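Local coordinates for protein alpha-amylase (PDB 6M4K) that probably catalyses the endohydrolysis of alpha-1,4-glucosidic linkages in starch-like polysaccharides, as a calcium-binding amylase of glycosyl hydrolase family 13, at residues A[65-77]-A[106-120]. Residues are numbered along the deposited sequence; the frame is centred on the assembly and turned at random. Where two conformers were deposited one is given.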
loop_
_atom_site.group_PDB
_atom_site.type_symbol
_atom_site.label_atom_id
_atom_site.label_comp_id
_atom_site.label_asym_id
_atom_site.label_seq_id
_atom_site.Cartn_x
_atom_site.Cartn_y
_atom_site.Cartn_z
ATOM N N GLN A 65 6.588 4.777 16.292
ATOM C CA GLN A 65 7.505 3.981 17.102
ATOM C C GLN A 65 7.828 2.649 16.427
ATOM O O GLN A 65 8.914 2.095 16.638
ATOM C CB GLN A 65 6.932 3.765 18.511
ATOM C CG GLN A 65 5.820 2.752 18.548
ATOM C CD GLN A 65 5.163 2.601 19.914
ATOM O OE1 GLN A 65 5.584 3.218 20.905
ATOM N NE2 GLN A 65 4.126 1.775 19.973
ATOM N N ARG A 66 6.916 2.141 15.589
ATOM C CA ARG A 66 7.133 0.851 14.942
ATOM C C ARG A 66 8.158 0.914 13.821
ATOM O O ARG A 66 8.600 -0.147 13.363
ATOM C CB ARG A 66 5.813 0.253 14.451
ATOM C CG ARG A 66 4.879 -0.046 15.610
ATOM C CD ARG A 66 3.613 -0.719 15.159
ATOM N NE ARG A 66 3.824 -2.128 14.805
ATOM C CZ ARG A 66 2.836 -3.007 14.739
ATOM N NH1 ARG A 66 1.596 -2.617 15.016
ATOM N NH2 ARG A 66 3.065 -4.277 14.429
ATOM N N TYR A 67 8.585 2.107 13.417
ATOM C CA TYR A 67 9.619 2.267 12.405
ATOM C C TYR A 67 10.994 2.510 13.016
ATOM O O TYR A 67 11.918 2.921 12.307
ATOM C CB TYR A 67 9.190 3.326 11.378
ATOM C CG TYR A 67 8.023 2.778 10.587
ATOM C CD1 TYR A 67 8.240 1.937 9.497
ATOM C CD2 TYR A 67 6.710 3.021 10.970
ATOM C CE1 TYR A 67 7.181 1.371 8.800
ATOM C CE2 TYR A 67 5.644 2.464 10.282
ATOM C CZ TYR A 67 5.890 1.641 9.194
ATOM O OH TYR A 67 4.810 1.092 8.538
ATOM N N GLN A 68 11.151 2.212 14.314
ATOM C CA GLN A 68 12.425 2.276 15.029
ATOM C C GLN A 68 12.715 0.907 15.628
ATOM O O GLN A 68 12.388 0.640 16.798
ATOM C CB GLN A 68 12.407 3.375 16.090
ATOM C CG GLN A 68 12.375 4.744 15.453
ATOM C CD GLN A 68 12.575 5.865 16.445
ATOM O OE1 GLN A 68 13.457 5.802 17.307
ATOM N NE2 GLN A 68 11.756 6.898 16.333
ATOM N N PRO A 69 13.348 0.016 14.868
ATOM C CA PRO A 69 13.656 -1.318 15.390
ATOM C C PRO A 69 14.570 -1.270 16.606
ATOM O O PRO A 69 15.499 -0.459 16.691
ATOM C CB PRO A 69 14.352 -2.010 14.213
ATOM C CG PRO A 69 13.818 -1.303 13.015
ATOM C CD PRO A 69 13.664 0.134 13.432
ATOM N N VAL A 70 14.301 -2.194 17.523
ATOM C CA VAL A 70 15.142 -2.437 18.684
ATOM C C VAL A 70 15.826 -3.801 18.611
ATOM O O VAL A 70 16.984 -3.944 19.014
ATOM C CB VAL A 70 14.323 -2.260 19.983
ATOM C CG1 VAL A 70 15.090 -2.781 21.207
ATOM C CG2 VAL A 70 13.949 -0.792 20.162
ATOM N N SER A 71 15.147 -4.803 18.062
ATOM C CA SER A 71 15.761 -6.097 17.782
ATOM C C SER A 71 14.928 -6.785 16.709
ATOM O O SER A 71 13.974 -6.213 16.178
ATOM C CB SER A 71 15.877 -6.963 19.040
ATOM O OG SER A 71 14.664 -7.644 19.281
ATOM N N TYR A 72 15.303 -8.023 16.385
ATOM C CA TYR A 72 14.560 -8.820 15.417
ATOM C C TYR A 72 13.768 -9.948 16.071
ATOM O O TYR A 72 13.338 -10.880 15.380
ATOM C CB TYR A 72 15.480 -9.302 14.292
ATOM C CG TYR A 72 16.222 -8.158 13.633
ATOM C CD1 TYR A 72 15.565 -7.263 12.788
ATOM C CD2 TYR A 72 17.578 -7.956 13.865
ATOM C CE1 TYR A 72 16.244 -6.204 12.200
ATOM C CE2 TYR A 72 18.261 -6.905 13.282
ATOM C CZ TYR A 72 17.601 -6.032 12.438
ATOM O OH TYR A 72 18.294 -4.990 11.864
ATOM N N THR A 73 13.548 -9.883 17.389
ATOM C CA THR A 73 12.522 -10.739 17.964
ATOM C C THR A 73 11.153 -10.276 17.470
ATOM O O THR A 73 11.029 -9.244 16.811
ATOM C CB THR A 73 12.587 -10.745 19.491
ATOM O OG1 THR A 73 12.100 -9.497 20.009
ATOM C CG2 THR A 73 14.021 -10.979 19.955
ATOM N N MET A 74 10.119 -11.054 17.770
ATOM C CA MET A 74 8.838 -10.922 17.083
ATOM C C MET A 74 7.674 -10.641 18.024
ATOM O O MET A 74 6.556 -11.110 17.810
ATOM C CB MET A 74 8.585 -12.137 16.198
ATOM C CG MET A 74 9.480 -12.135 14.960
ATOM S SD MET A 74 9.031 -10.816 13.808
ATOM C CE MET A 74 7.467 -11.485 13.250
ATOM N N ASN A 75 7.911 -9.831 19.049
ATOM C CA ASN A 75 6.854 -9.335 19.924
ATOM C C ASN A 75 6.719 -7.837 19.676
ATOM O O ASN A 75 7.673 -7.086 19.907
ATOM C CB ASN A 75 7.232 -9.605 21.378
ATOM C CG ASN A 75 6.065 -9.469 22.334
ATOM O OD1 ASN A 75 4.900 -9.471 21.941
ATOM N ND2 ASN A 75 6.381 -9.369 23.621
ATOM N N SER A 76 5.555 -7.415 19.173
ATOM C CA SER A 76 5.314 -6.051 18.723
ATOM C C SER A 76 3.973 -5.574 19.267
ATOM O O SER A 76 3.213 -6.329 19.886
ATOM C CB SER A 76 5.269 -5.987 17.190
ATOM O OG SER A 76 4.093 -6.620 16.703
ATOM N N ARG A 77 3.646 -4.322 18.961
ATOM C CA ARG A 77 2.348 -3.791 19.360
ATOM C C ARG A 77 1.198 -4.626 18.821
ATOM O O ARG A 77 0.153 -4.739 19.466
ATOM C CB ARG A 77 2.212 -2.353 18.879
ATOM C CG ARG A 77 0.937 -1.687 19.372
ATOM C CD ARG A 77 0.816 -0.248 18.938
ATOM N NE ARG A 77 -0.310 0.369 19.635
ATOM C CZ ARG A 77 -0.421 1.675 19.868
ATOM N NH1 ARG A 77 0.491 2.531 19.434
ATOM N NH2 ARG A 77 -1.459 2.119 20.579
ATOM N N HIS A 106 17.748 1.158 9.441
ATOM C CA HIS A 106 18.117 1.879 10.647
ATOM C C HIS A 106 17.571 1.139 11.850
ATOM O O HIS A 106 16.799 0.183 11.735
ATOM C CB HIS A 106 17.550 3.290 10.583
ATOM C CG HIS A 106 16.089 3.331 10.265
ATOM N ND1 HIS A 106 15.609 3.594 8.998
ATOM C CD2 HIS A 106 15.006 3.120 11.049
ATOM C CE1 HIS A 106 14.286 3.556 9.024
ATOM N NE2 HIS A 106 13.895 3.270 10.256
ATOM N N MET A 107 18.011 1.595 13.021
ATOM C CA MET A 107 17.452 1.152 14.292
ATOM C C MET A 107 16.616 2.281 14.893
ATOM O O MET A 107 15.625 2.704 14.289
ATOM C CB MET A 107 18.560 0.636 15.218
ATOM C CG MET A 107 19.289 -0.588 14.679
ATOM S SD MET A 107 18.234 -2.026 14.353
ATOM C CE MET A 107 17.933 -2.623 16.026
ATOM N N THR A 108 16.986 2.796 16.060
ATOM C CA THR A 108 16.245 3.896 16.662
ATOM C C THR A 108 16.934 5.222 16.379
ATOM O O THR A 108 18.055 5.274 15.859
ATOM C CB THR A 108 16.131 3.732 18.184
ATOM O OG1 THR A 108 17.440 3.850 18.778
ATOM C CG2 THR A 108 15.524 2.398 18.536
ATOM N N GLY A 109 16.259 6.302 16.768
ATOM C CA GLY A 109 16.906 7.585 16.930
ATOM C C GLY A 109 17.707 7.631 18.219
ATOM O O GLY A 109 18.016 6.607 18.835
ATOM N N GLY A 110 18.046 8.850 18.629
ATOM C CA GLY A 110 18.767 9.041 19.871
ATOM C C GLY A 110 17.930 8.698 21.089
ATOM O O GLY A 110 16.717 8.478 21.036
ATOM N N GLY A 111 18.606 8.663 22.235
ATOM C CA GLY A 111 17.949 8.310 23.475
ATOM C C GLY A 111 18.064 6.835 23.787
ATOM O O GLY A 111 18.607 6.028 23.027
ATOM N N SER A 112 17.550 6.466 24.953
ATOM C CA SER A 112 17.643 5.091 25.404
ATOM C C SER A 112 16.304 4.662 25.976
ATOM O O SER A 112 15.451 5.486 26.311
ATOM C CB SER A 112 18.730 4.910 26.470
ATOM O OG SER A 112 18.312 5.491 27.699
ATOM N N GLY A 113 16.152 3.354 26.104
ATOM C CA GLY A 113 14.931 2.787 26.647
ATOM C C GLY A 113 14.889 1.306 26.370
ATOM O O GLY A 113 15.929 0.650 26.242
ATOM N N THR A 114 13.679 0.784 26.280
ATOM C CA THR A 114 13.493 -0.595 25.878
ATOM C C THR A 114 12.492 -0.663 24.735
ATOM O O THR A 114 11.752 0.288 24.462
ATOM C CB THR A 114 13.040 -1.472 27.046
ATOM O OG1 THR A 114 11.857 -0.916 27.642
ATOM C CG2 THR A 114 14.142 -1.566 28.106
ATOM N N GLY A 115 12.493 -1.810 24.060
ATOM C CA GLY A 115 11.556 -2.081 22.996
ATOM C C GLY A 115 10.342 -2.857 23.474
ATOM O O GLY A 115 10.131 -3.093 24.667
ATOM N N SER A 116 9.538 -3.277 22.497
ATOM C CA SER A 116 8.274 -3.955 22.750
ATOM C C SER A 116 8.442 -5.384 23.242
ATOM O O SER A 116 7.433 -6.027 23.560
ATOM C CB SER A 116 7.428 -3.944 21.471
ATOM O OG SER A 116 8.148 -4.505 20.372
ATOM N N ASP A 117 9.670 -5.903 23.283
ATOM C CA ASP A 117 9.950 -7.231 23.817
ATOM C C ASP A 117 10.882 -7.156 25.018
ATOM O O ASP A 117 11.417 -8.186 25.439
ATOM C CB ASP A 117 10.528 -8.153 22.729
ATOM C CG ASP A 117 10.252 -9.626 22.987
ATOM O OD1 ASP A 117 9.379 -9.951 23.812
ATOM O OD2 ASP A 117 10.908 -10.473 22.344
ATOM N N GLY A 118 11.108 -5.958 25.561
ATOM C CA GLY A 118 11.905 -5.801 26.762
ATOM C C GLY A 118 13.390 -5.586 26.563
ATOM O O GLY A 118 14.096 -5.360 27.554
ATOM N N ASN A 119 13.896 -5.629 25.332
ATOM C CA ASN A 119 15.326 -5.448 25.115
ATOM C C ASN A 119 15.698 -3.972 25.123
ATOM O O ASN A 119 14.919 -3.108 24.710
ATOM C CB ASN A 119 15.749 -6.107 23.804
ATOM C CG ASN A 119 15.733 -7.616 23.898
ATOM O OD1 ASN A 119 16.388 -8.202 24.770
ATOM N ND2 ASN A 119 14.963 -8.258 23.031
ATOM N N SER A 120 16.930 -3.689 25.541
ATOM C CA SER A 120 17.425 -2.320 25.611
ATOM C C SER A 120 17.787 -1.776 24.231
ATOM O O SER A 120 18.233 -2.508 23.341
ATOM C CB SER A 120 18.669 -2.256 26.502
ATOM O OG SER A 120 19.133 -0.920 26.668
HETATM O O HOH W 1 18.381 -4.439 21.410
HETATM O O HOH W 2 16.830 -2.828 11.198
#
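Asp117 takes one hydrogen bond on each carboxylate oxygen from the loop 65-77. Thr73 OG1 donates to Asp117 OD2 on its anti side (2.8 Å). Asn75 ND2 reaches Asp117 OD1 at 3.1 Å from above the carboxylate plane, the two planes nearly perpendicular (87°). Asp117 CG, anti to the backbone N (chi1 -153°), brings the carboxylate to both donors. Replacing this aspartate by an alanine is likely to leave Thr73 OG1 and Asn75 ND2 without their acceptor and the amide less fixed. Next to Asp117, Ser116 OG donates to a lone pair of Asn75 O (2.7 Å).

At the far end, His106 NE2 donates to Tyr67 O (2.9 Å) in the ring plane, though the bond is bent. Gly109 N donates to Gln68 OE1 at 2.9 Å, nearly straight (172°) but above the carbonyl plane; Arg54 NH1 is a second donor. Met107 CE lies 3.3 Å from Pro69 O, a buried oxygen without a hydrogen-bond partner.

His106 follows the calcium ligand Asn105, so this end lies near the calcium site. The bonds tie the loop after barrel strand 44-47 to the domain B excursion after strand 97-102. Asp117, the only carboxylate acceptor across the contact, is likely to be ionised.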